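PDB 1K32: tricorn protease from Thermoplasma acidophilum, which hydrolyses peptides as a hexameric serine protease, probably shortening fragments released by the proteasome. Local coordinates for residues Ala80-Tyr85 / Met107-Ala112; Asn119-Thr124 / Leu136-Asn141; Ala300-Pro305 / Ile338-Arg343. One frame throughout, in Å; residues are numbered along the deposited sequence.

Contact 1: residues Ala80-Tyr85 / Met107-Ala112; sequences ADLYFY and MFTDVA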
loop_
_atom_site.group_PDB
_atom_site.type_symbol
_atom_site.label_atom_id
_atom_site.label_comp_id
_atom_site.label_asym_id
_atom_site.label_seq_id
_atom_site.Cartn_x
_atom_site.Cartn_y
_atom_site.Cartn_z
ATOM N N ALA A 80 -53.946 -7.052 4.885
ATOM C CA ALA A 80 -55.310 -6.630 4.632
ATOM C C ALA A 80 -55.764 -5.523 5.571
ATOM O O ALA A 80 -55.245 -5.375 6.688
ATOM C CB ALA A 80 -56.266 -7.837 4.752
ATOM N N ASP A 81 -56.724 -4.737 5.094
ATOM C CA ASP A 81 -57.328 -3.668 5.886
ATOM C C ASP A 81 -58.690 -3.335 5.279
ATOM O O ASP A 81 -58.975 -3.703 4.136
ATOM C CB ASP A 81 -56.401 -2.450 5.949
ATOM C CG ASP A 81 -55.597 -2.395 7.262
ATOM O OD1 ASP A 81 -54.434 -1.954 7.234
ATOM O OD2 ASP A 81 -56.134 -2.786 8.329
ATOM N N LEU A 82 -59.542 -2.661 6.042
ATOM C CA LEU A 82 -60.876 -2.340 5.560
ATOM C C LEU A 82 -61.117 -0.882 5.160
ATOM O O LEU A 82 -60.492 0.039 5.707
ATOM C CB LEU A 82 -61.899 -2.751 6.615
ATOM C CG LEU A 82 -61.720 -4.140 7.246
ATOM C CD1 LEU A 82 -62.777 -4.314 8.327
ATOM C CD2 LEU A 82 -61.820 -5.269 6.194
ATOM N N TYR A 83 -62.034 -0.699 4.199
ATOM C CA TYR A 83 -62.431 0.610 3.684
ATOM C C TYR A 83 -63.952 0.728 3.670
ATOM O O TYR A 83 -64.679 -0.275 3.741
ATOM C CB TYR A 83 -61.980 0.825 2.238
ATOM C CG TYR A 83 -60.517 1.115 2.026
ATOM C CD1 TYR A 83 -59.543 0.134 2.264
ATOM C CD2 TYR A 83 -60.102 2.367 1.572
ATOM C CE1 TYR A 83 -58.189 0.404 2.055
ATOM C CE2 TYR A 83 -58.755 2.642 1.360
ATOM C CZ TYR A 83 -57.805 1.657 1.606
ATOM O OH TYR A 83 -56.472 1.946 1.436
ATOM N N PHE A 84 -64.414 1.967 3.556
ATOM C CA PHE A 84 -65.831 2.272 3.464
ATOM C C PHE A 84 -66.016 2.927 2.106
ATOM O O PHE A 84 -65.190 3.746 1.689
ATOM C CB PHE A 84 -66.272 3.287 4.527
ATOM C CG PHE A 84 -66.513 2.699 5.889
ATOM C CD1 PHE A 84 -66.802 3.535 6.972
ATOM C CD2 PHE A 84 -66.444 1.324 6.101
ATOM C CE1 PHE A 84 -67.017 3.007 8.249
ATOM C CE2 PHE A 84 -66.655 0.787 7.367
ATOM C CZ PHE A 84 -66.942 1.628 8.447
ATOM N N TYR A 85 -67.069 2.540 1.402
ATOM C CA TYR A 85 -67.380 3.172 0.129
ATOM C C TYR A 85 -68.750 3.819 0.298
ATOM O O TYR A 85 -69.695 3.190 0.768
ATOM C CB TYR A 85 -67.436 2.175 -1.029
ATOM C CG TYR A 85 -67.920 2.825 -2.305
ATOM C CD1 TYR A 85 -67.154 3.791 -2.948
ATOM C CD2 TYR A 85 -69.172 2.520 -2.838
ATOM C CE1 TYR A 85 -67.623 4.445 -4.094
ATOM C CE2 TYR A 85 -69.654 3.169 -3.985
ATOM C CZ TYR A 85 -68.871 4.129 -4.603
ATOM O OH TYR A 85 -69.328 4.783 -5.723
ATOM N N MET A 107 -58.123 -15.500 5.408
ATOM C CA MET A 107 -58.186 -14.099 5.000
ATOM C C MET A 107 -58.840 -13.329 6.135
ATOM O O MET A 107 -60.023 -12.977 6.066
ATOM C CB MET A 107 -59.010 -13.971 3.709
ATOM C CG MET A 107 -58.336 -14.569 2.467
ATOM S SD MET A 107 -59.340 -14.423 0.964
ATOM C CE MET A 107 -60.129 -15.976 0.998
ATOM N N PHE A 108 -58.048 -13.058 7.171
ATOM C CA PHE A 108 -58.541 -12.390 8.365
ATOM C C PHE A 108 -58.569 -10.866 8.343
ATOM O O PHE A 108 -57.974 -10.238 7.473
ATOM C CB PHE A 108 -57.781 -12.933 9.586
ATOM C CG PHE A 108 -58.049 -14.400 9.856
ATOM C CD1 PHE A 108 -57.276 -15.112 10.781
ATOM C CD2 PHE A 108 -59.106 -15.060 9.215
ATOM C CE1 PHE A 108 -57.552 -16.453 11.071
ATOM C CE2 PHE A 108 -59.390 -16.412 9.501
ATOM C CZ PHE A 108 -58.608 -17.105 10.434
ATOM N N THR A 109 -59.250 -10.287 9.330
ATOM C CA THR A 109 -59.456 -8.843 9.418
ATOM C C THR A 109 -60.486 -8.635 8.327
ATOM O O THR A 109 -60.151 -8.412 7.151
ATOM C CB THR A 109 -58.205 -8.031 9.098
ATOM O OG1 THR A 109 -57.193 -8.341 10.063
ATOM C CG2 THR A 109 -58.515 -6.522 9.156
ATOM N N ASP A 110 -61.746 -8.743 8.733
ATOM C CA ASP A 110 -62.856 -8.640 7.802
ATOM C C ASP A 110 -64.107 -8.117 8.492
ATOM O O ASP A 110 -64.102 -7.854 9.690
ATOM C CB ASP A 110 -63.129 -10.037 7.227
ATOM C CG ASP A 110 -63.905 -10.006 5.922
ATOM O OD1 ASP A 110 -64.053 -11.089 5.305
ATOM O OD2 ASP A 110 -64.364 -8.927 5.512
ATOM N N VAL A 111 -65.171 -7.948 7.716
ATOM C CA VAL A 111 -66.450 -7.503 8.242
ATOM C C VAL A 111 -67.062 -8.746 8.870
ATOM O O VAL A 111 -67.034 -9.818 8.265
ATOM C CB VAL A 111 -67.365 -7.011 7.113
ATOM C CG1 VAL A 111 -68.774 -6.801 7.643
ATOM C CG2 VAL A 111 -66.805 -5.727 6.518
ATOM N N ALA A 112 -67.591 -8.617 10.078
ATOM C CA ALA A 112 -68.187 -9.763 10.763
ATOM C C ALA A 112 -69.711 -9.683 10.788
ATOM O O ALA A 112 -70.397 -10.711 10.861
ATOM C CB ALA A 112 -67.648 -9.846 12.184
#

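Contact 2: residues Asn119-Thr124 / Leu136-Asn141; sequences NLIIST and LYRVEN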
loop_
_atom_site.group_PDB
_atom_site.type_symbol
_atom_site.label_atom_id
_atom_site.label_comp_id
_atom_site.label_asym_id
_atom_site.label_seq_id
_atom_site.Cartn_x
_atom_site.Cartn_y
_atom_site.Cartn_z
ATOM N N ASN A 119 -74.226 -0.372 13.326
ATOM C CA ASN A 119 -72.785 -0.166 13.409
ATOM C C ASN A 119 -72.006 -1.364 12.903
ATOM O O ASN A 119 -72.393 -2.517 13.117
ATOM C CB ASN A 119 -72.357 0.125 14.846
ATOM C CG ASN A 119 -73.092 1.303 15.436
ATOM O OD1 ASN A 119 -73.830 1.163 16.411
ATOM N ND2 ASN A 119 -72.902 2.474 14.846
ATOM N N LEU A 120 -70.895 -1.080 12.234
ATOM C CA LEU A 120 -70.037 -2.127 11.703
ATOM C C LEU A 120 -69.325 -2.902 12.811
ATOM O O LEU A 120 -68.789 -2.312 13.745
ATOM C CB LEU A 120 -68.986 -1.520 10.782
ATOM C CG LEU A 120 -67.907 -2.473 10.259
ATOM C CD1 LEU A 120 -68.557 -3.588 9.455
ATOM C CD2 LEU A 120 -66.917 -1.695 9.394
ATOM N N ILE A 121 -69.354 -4.229 12.704
ATOM C CA ILE A 121 -68.645 -5.099 13.636
ATOM C C ILE A 121 -67.597 -5.786 12.771
ATOM O O ILE A 121 -67.923 -6.342 11.718
ATOM C CB ILE A 121 -69.538 -6.206 14.254
ATOM C CG1 ILE A 121 -70.747 -5.584 14.965
ATOM C CG2 ILE A 121 -68.696 -7.026 15.248
ATOM C CD1 ILE A 121 -70.360 -4.628 16.085
ATOM N N ILE A 122 -66.344 -5.734 13.205
ATOM C CA ILE A 122 -65.273 -6.357 12.458
ATOM C C ILE A 122 -64.670 -7.497 13.232
ATOM O O ILE A 122 -64.807 -7.579 14.452
ATOM C CB ILE A 122 -64.132 -5.361 12.096
ATOM C CG1 ILE A 122 -63.521 -4.752 13.358
ATOM C CG2 ILE A 122 -64.655 -4.296 11.157
ATOM C CD1 ILE A 122 -62.320 -3.840 13.054
ATOM N N SER A 123 -64.013 -8.385 12.498
ATOM C CA SER A 123 -63.361 -9.535 13.087
ATOM C C SER A 123 -61.893 -9.393 12.754
ATOM O O SER A 123 -61.543 -9.214 11.591
ATOM C CB SER A 123 -63.914 -10.810 12.478
ATOM O OG SER A 123 -63.139 -11.910 12.863
ATOM N N THR A 124 -61.029 -9.450 13.767
ATOM C CA THR A 124 -59.601 -9.318 13.508
ATOM C C THR A 124 -58.687 -9.808 14.624
ATOM O O THR A 124 -59.007 -9.719 15.819
ATOM C CB THR A 124 -59.224 -7.847 13.157
ATOM O OG1 THR A 124 -57.833 -7.776 12.854
ATOM C CG2 THR A 124 -59.522 -6.912 14.324
ATOM N N LEU A 136 -63.902 -9.868 17.913
ATOM C CA LEU A 136 -64.923 -8.936 17.423
ATOM C C LEU A 136 -64.826 -7.558 18.072
ATOM O O LEU A 136 -64.627 -7.443 19.284
ATOM C CB LEU A 136 -66.319 -9.494 17.693
ATOM C CG LEU A 136 -66.637 -10.837 17.029
ATOM C CD1 LEU A 136 -68.029 -11.281 17.423
ATOM C CD2 LEU A 136 -66.512 -10.698 15.513
ATOM N N TYR A 137 -64.984 -6.518 17.258
ATOM C CA TYR A 137 -64.939 -5.144 17.738
ATOM C C TYR A 137 -66.005 -4.315 17.021
ATOM O O TYR A 137 -66.253 -4.505 15.826
ATOM C CB TYR A 137 -63.575 -4.505 17.436
ATOM C CG TYR A 137 -62.378 -5.216 18.015
ATOM C CD1 TYR A 137 -61.767 -4.752 19.182
ATOM C CD2 TYR A 137 -61.841 -6.346 17.388
ATOM C CE1 TYR A 137 -60.647 -5.387 19.707
ATOM C CE2 TYR A 137 -60.721 -6.991 17.906
ATOM C CZ TYR A 137 -60.129 -6.503 19.062
ATOM O OH TYR A 137 -59.014 -7.115 19.560
ATOM N N ARG A 138 -66.650 -3.409 17.751
ATOM C CA ARG A 138 -67.623 -2.524 17.129
ATOM C C ARG A 138 -66.782 -1.339 16.679
ATOM O O ARG A 138 -65.977 -0.833 17.452
ATOM C CB ARG A 138 -68.678 -2.034 18.120
ATOM C CG ARG A 138 -69.583 -0.985 17.497
ATOM C CD ARG A 138 -70.789 -0.621 18.351
ATOM N NE ARG A 138 -70.414 0.009 19.615
ATOM C CZ ARG A 138 -70.230 -0.658 20.744
ATOM N NH1 ARG A 138 -69.887 -0.018 21.850
ATOM N NH2 ARG A 138 -70.409 -1.972 20.763
ATOM N N VAL A 139 -66.953 -0.907 15.435
ATOM C CA VAL A 139 -66.174 0.209 14.930
ATOM C C VAL A 139 -66.860 1.539 15.241
ATOM O O VAL A 139 -68.082 1.669 15.112
ATOM C CB VAL A 139 -65.963 0.104 13.406
ATOM C CG1 VAL A 139 -65.086 1.266 12.925
ATOM C CG2 VAL A 139 -65.323 -1.251 13.060
ATOM N N GLU A 140 -66.061 2.525 15.631
ATOM C CA GLU A 140 -66.585 3.838 15.963
ATOM C C GLU A 140 -65.843 4.945 15.218
ATOM O O GLU A 140 -64.627 4.876 15.016
ATOM C CB GLU A 140 -66.490 4.086 17.480
ATOM C CG GLU A 140 -67.379 3.187 18.332
ATOM C CD GLU A 140 -67.360 3.534 19.829
ATOM O OE1 GLU A 140 -68.331 3.198 20.526
ATOM O OE2 GLU A 140 -66.384 4.125 20.321
ATOM N N ASN A 141 -66.598 5.965 14.813
ATOM C CA ASN A 141 -66.036 7.123 14.129
ATOM C C ASN A 141 -65.108 6.720 13.007
ATOM O O ASN A 141 -63.978 7.204 12.936
ATOM C CB ASN A 141 -65.232 7.983 15.105
ATOM C CG ASN A 141 -66.034 8.427 16.278
ATOM O OD1 ASN A 141 -67.048 9.102 16.116
ATOM N ND2 ASN A 141 -65.590 8.064 17.483
HETATM O O HOH W 1 -69.688 1.568 12.284
HETATM O O HOH W 2 -57.540 -8.117 17.468
#

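Contact 3: residues Ala300-Pro305 / Ile338-Arg343; sequences AEDFSP and IRYVRR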
loop_
_atom_site.group_PDB
_atom_site.type_symbol
_atom_site.label_atom_id
_atom_site.label_comp_id
_atom_site.label_asym_id
_atom_site.label_seq_id
_atom_site.Cartn_x
_atom_site.Cartn_y
_atom_site.Cartn_z
ATOM N N ALA A 300 -36.724 -14.755 -11.572
ATOM C CA ALA A 300 -35.494 -15.429 -11.947
ATOM C C ALA A 300 -35.310 -16.771 -11.250
ATOM O O ALA A 300 -35.786 -16.991 -10.134
ATOM C CB ALA A 300 -34.310 -14.538 -11.649
ATOM N N GLU A 301 -34.615 -17.656 -11.949
ATOM C CA GLU A 301 -34.289 -18.997 -11.487
ATOM C C GLU A 301 -33.015 -19.364 -12.254
ATOM O O GLU A 301 -32.536 -18.609 -13.098
ATOM C CB GLU A 301 -35.396 -19.996 -11.879
ATOM C CG GLU A 301 -36.812 -19.579 -11.511
ATOM C CD GLU A 301 -37.890 -20.475 -12.115
ATOM O OE1 GLU A 301 -38.137 -20.391 -13.341
ATOM O OE2 GLU A 301 -38.499 -21.267 -11.357
ATOM N N ASP A 302 -32.455 -20.512 -11.927
ATOM C CA ASP A 302 -31.300 -21.045 -12.634
ATOM C C ASP A 302 -30.475 -20.031 -13.452
ATOM O O ASP A 302 -30.860 -19.686 -14.568
ATOM C CB ASP A 302 -31.827 -22.139 -13.568
ATOM C CG ASP A 302 -30.746 -23.059 -14.071
ATOM O OD1 ASP A 302 -31.022 -23.830 -15.018
ATOM O OD2 ASP A 302 -29.631 -23.022 -13.512
ATOM N N PHE A 303 -29.363 -19.541 -12.901
ATOM C CA PHE A 303 -28.485 -18.629 -13.638
ATOM C C PHE A 303 -27.212 -19.437 -13.885
ATOM O O PHE A 303 -26.744 -20.132 -12.996
ATOM C CB PHE A 303 -28.196 -17.359 -12.829
ATOM C CG PHE A 303 -27.474 -17.600 -11.540
ATOM C CD1 PHE A 303 -26.086 -17.638 -11.500
ATOM C CD2 PHE A 303 -28.187 -17.788 -10.358
ATOM C CE1 PHE A 303 -25.417 -17.858 -10.299
ATOM C CE2 PHE A 303 -27.529 -18.008 -9.153
ATOM C CZ PHE A 303 -26.141 -18.043 -9.123
ATOM N N SER A 304 -26.655 -19.370 -15.088
ATOM C CA SER A 304 -25.470 -20.175 -15.385
ATOM C C SER A 304 -24.482 -19.528 -16.366
ATOM O O SER A 304 -24.873 -18.793 -17.263
ATOM C CB SER A 304 -25.942 -21.527 -15.938
ATOM O OG SER A 304 -24.981 -22.545 -15.745
ATOM N N PRO A 305 -23.180 -19.800 -16.203
ATOM C CA PRO A 305 -22.180 -19.219 -17.107
ATOM C C PRO A 305 -22.029 -19.993 -18.410
ATOM O O PRO A 305 -22.101 -21.221 -18.425
ATOM C CB PRO A 305 -20.907 -19.258 -16.279
ATOM C CG PRO A 305 -21.077 -20.528 -15.506
ATOM C CD PRO A 305 -22.523 -20.451 -15.055
ATOM N N ILE A 338 -39.429 -23.684 -19.608
ATOM C CA ILE A 338 -38.086 -24.162 -19.807
ATOM C C ILE A 338 -37.726 -24.235 -18.321
ATOM O O ILE A 338 -37.854 -23.243 -17.600
ATOM C CB ILE A 338 -37.222 -23.111 -20.544
ATOM C CG1 ILE A 338 -37.615 -23.071 -22.028
ATOM C CG2 ILE A 338 -35.748 -23.425 -20.383
ATOM C CD1 ILE A 338 -36.749 -22.144 -22.881
ATOM N N ARG A 339 -37.331 -25.409 -17.845
ATOM C CA ARG A 339 -37.004 -25.574 -16.435
ATOM C C ARG A 339 -35.531 -25.362 -16.104
ATOM O O ARG A 339 -35.207 -24.787 -15.065
ATOM C CB ARG A 339 -37.433 -26.966 -15.948
ATOM C CG ARG A 339 -38.936 -27.227 -15.987
ATOM C CD ARG A 339 -39.273 -28.573 -15.347
ATOM N NE ARG A 339 -40.676 -28.944 -15.522
ATOM C CZ ARG A 339 -41.706 -28.300 -14.979
ATOM N NH1 ARG A 339 -42.945 -28.728 -15.210
ATOM N NH2 ARG A 339 -41.507 -27.236 -14.205
ATOM N N TYR A 340 -34.643 -25.852 -16.964
ATOM C CA TYR A 340 -33.205 -25.700 -16.744
ATOM C C TYR A 340 -32.502 -25.438 -18.067
ATOM O O TYR A 340 -33.012 -25.781 -19.139
ATOM C CB TYR A 340 -32.594 -26.955 -16.094
ATOM C CG TYR A 340 -33.314 -27.439 -14.855
ATOM C CD1 TYR A 340 -34.314 -28.405 -14.946
ATOM C CD2 TYR A 340 -33.028 -26.900 -13.596
ATOM C CE1 TYR A 340 -35.011 -28.824 -13.821
ATOM C CE2 TYR A 340 -33.725 -27.313 -12.468
ATOM C CZ TYR A 340 -34.712 -28.275 -12.591
ATOM O OH TYR A 340 -35.409 -28.698 -11.494
ATOM N N VAL A 341 -31.330 -24.818 -17.971
ATOM C CA VAL A 341 -30.504 -24.482 -19.122
ATOM C C VAL A 341 -29.043 -24.647 -18.693
ATOM O O VAL A 341 -28.633 -24.169 -17.635
ATOM C CB VAL A 341 -30.763 -23.029 -19.594
ATOM C CG1 VAL A 341 -29.892 -22.701 -20.792
ATOM C CG2 VAL A 341 -32.224 -22.855 -19.967
ATOM N N ARG A 342 -28.265 -25.331 -19.523
ATOM C CA ARG A 342 -26.869 -25.595 -19.218
ATOM C C ARG A 342 -26.002 -25.489 -20.467
ATOM O O ARG A 342 -26.451 -25.783 -21.574
ATOM C CB ARG A 342 -26.752 -27.004 -18.633
ATOM C CG ARG A 342 -25.830 -27.133 -17.440
ATOM C CD ARG A 342 -26.338 -26.332 -16.246
ATOM N NE ARG A 342 -27.426 -26.985 -15.519
ATOM C CZ ARG A 342 -28.221 -26.348 -14.660
ATOM N NH1 ARG A 342 -29.189 -26.998 -14.023
ATOM N NH2 ARG A 342 -28.054 -25.046 -14.450
ATOM N N ARG A 343 -24.758 -25.062 -20.281
ATOM C CA ARG A 343 -23.803 -24.947 -21.376
ATOM C C ARG A 343 -23.694 -26.308 -22.071
ATOM O O ARG A 343 -23.511 -27.332 -21.415
ATOM C CB ARG A 343 -22.450 -24.510 -20.809
ATOM C CG ARG A 343 -21.209 -25.081 -21.496
ATOM C CD ARG A 343 -20.985 -24.474 -22.860
ATOM N NE ARG A 343 -19.586 -24.563 -23.289
ATOM C CZ ARG A 343 -18.934 -25.695 -23.545
ATOM N NH1 ARG A 343 -17.668 -25.650 -23.931
ATOM N NH2 ARG A 343 -19.537 -26.868 -23.419
#

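Contact 1: residues Ala80-Tyr85 / Met107-Ala112
Leu82 meets Thr109 and Asp110 with both of its methyl groups, which lie mainly on the backbone of these two residues; CD1 also packs on Ile122. Its CD2 rests 3.7 Å from Thr109 O and lies close to Asp110 CA, while CD1 is 4.0 Å from Asp110 O. With CG anti to the carbonyl carbon (chi1 -46°), the branched end is carried across to segment 107-112. Leucine suits this place because its two tips spread over the backbone without asking for a polar partner. Thr109 answers with its methyl, CG2 standing 4.4 Å from Leu82 CG, while its hydroxyl bonds to Thr124. Two residues earlier, Ala80 brings only a methyl to this side, its CB 4.0 Å from Phe108 O. Thr109 and Asp110 together face Ser123 as a G1 beta bulge, Thr109 with positive phi (74°). Strand 79-86 belongs to one propeller blade and strand 110-114 opens the next, making this a packing contact between blades. The two carbonyl oxygens beside the apolar groups, of Phe108 and Thr109, are bonded by Arg70. No hydrogen bond crosses between the segments, so cohesion here comes from van der Waals packing.

Contact 2: residues Asn119-Thr124 / Leu136-Asn141
Tyr137 O is gripped from the facing strand by two groups: Ile122 N gives it a hydrogen bond of 2.9 Å, and the CA-H of Ile121 adds a weaker contact, Ile121 CA to Tyr137 O 3.3 Å. Tyr137 N returns a bond to Ile122 O, which makes Ile122 and Tyr137 a hydrogen-bonded antiparallel pair. Further along, Val139 N donates almost straight to Leu120 O (175° at the hydrogen), and a water bridges Leu120 N and Val139 O.

On the face that carries Leu120, Ile122, Tyr137 and Val139, side chains of the two strands pack against each other. Ile122 CG2 meets Val139 CG2 at 3.7 Å, the two side chains crossing nearly at right angles, and Leu120 lies alongside Val139. The Thr124 methyl touches the Tyr137 ring obliquely, CG2 to CE2 3.8 Å. Tyr137 OH, carried to the end of that ring, binds Gln128 and shares a water with Thr124 O; the water donates to the carbonyl. On the other face Ile121 folds over Arg138: chi1 sets CG1 beside the backbone N, and the turn at chi2 (-59°) then brings CD1 to 3.7 Å from Arg138 CB. The long aliphatic stem of the arginine also runs beside Asn119 CB.

Strands 120-124 and 135-140 form a beta hairpin, the two middle strands of a four-stranded antiparallel sheet, one blade of the N-terminal, six-bladed beta propeller.

Contact 3: residues Ala300-Pro305 / Ile338-Arg343
Strands 300-305 and 338-343 run almost parallel, 8° apart, but their axes stay 7.1 Å apart at the closest and no backbone hydrogen bond joins them; each is an outer strand of its own sheet, and side chains must span the gap. Asp302 does most of this work. Its CG is anti to the backbone N (chi1 -163°), which thrusts the carboxylate across to strand 338-343, where its two oxygens take different partners. OD1 receives Val341 N at 3.1 Å, nearly in line with its own C-O bond, and so accepts a backbone N-H. OD2 offers its syn lone pair to Arg342 NH2 at 2.7 Å in a salt bridge, although the carboxylate and guanidinium planes stand 64° apart. Arg342 begins by pointing away, and bends at chi2 and chi3 bring its guanidinium back to the acid. Its NE meanwhile donates to Met384 O. Asp302 OD2 is shared with Arg614, so two positive charges converge on it and would probably favour its ionised form.

Around this core, the Tyr340 ring presents its edge to the carboxylate, CD2 to Asp302 OD1 3.9 Å. The small Ser304 fits close to the backbone, its CB 4.1 Å from Val341 O. Val341 turns its apolar branches to Ala312, Val314, Val349 and Phe351, where a compact hydrocarbon suits the space between the sheets.

Strands 300-305 and 338-343 each open a four-stranded antiparallel sheet, and such neighbouring first strands, side by side and parallel, are the innermost strands of adjacent blades in a beta propeller, here the seven-bladed one.

How the contacts relate
From the N terminus, contact 1 comes first: it closes a loop of 21 residues between strand 79-86 and segment 107-112, and joins the sheet that begins at 54-60 to the next one in the six-bladed propeller. Contact 2 follows, closing the shorter hairpin connection of 11 residues within that next sheet. The two meet where strand 110-114 pairs with 120-124, with Ala112 N probably bonding to Ile121 O and Leu82 packing on Ile122, so the packing between blades continues into the second blade. Contact 3 lies much later, its centre about 51 Å from that of contact 2, and joins two blades of the seven-bladed propeller. All three are in series; none nests or crosses.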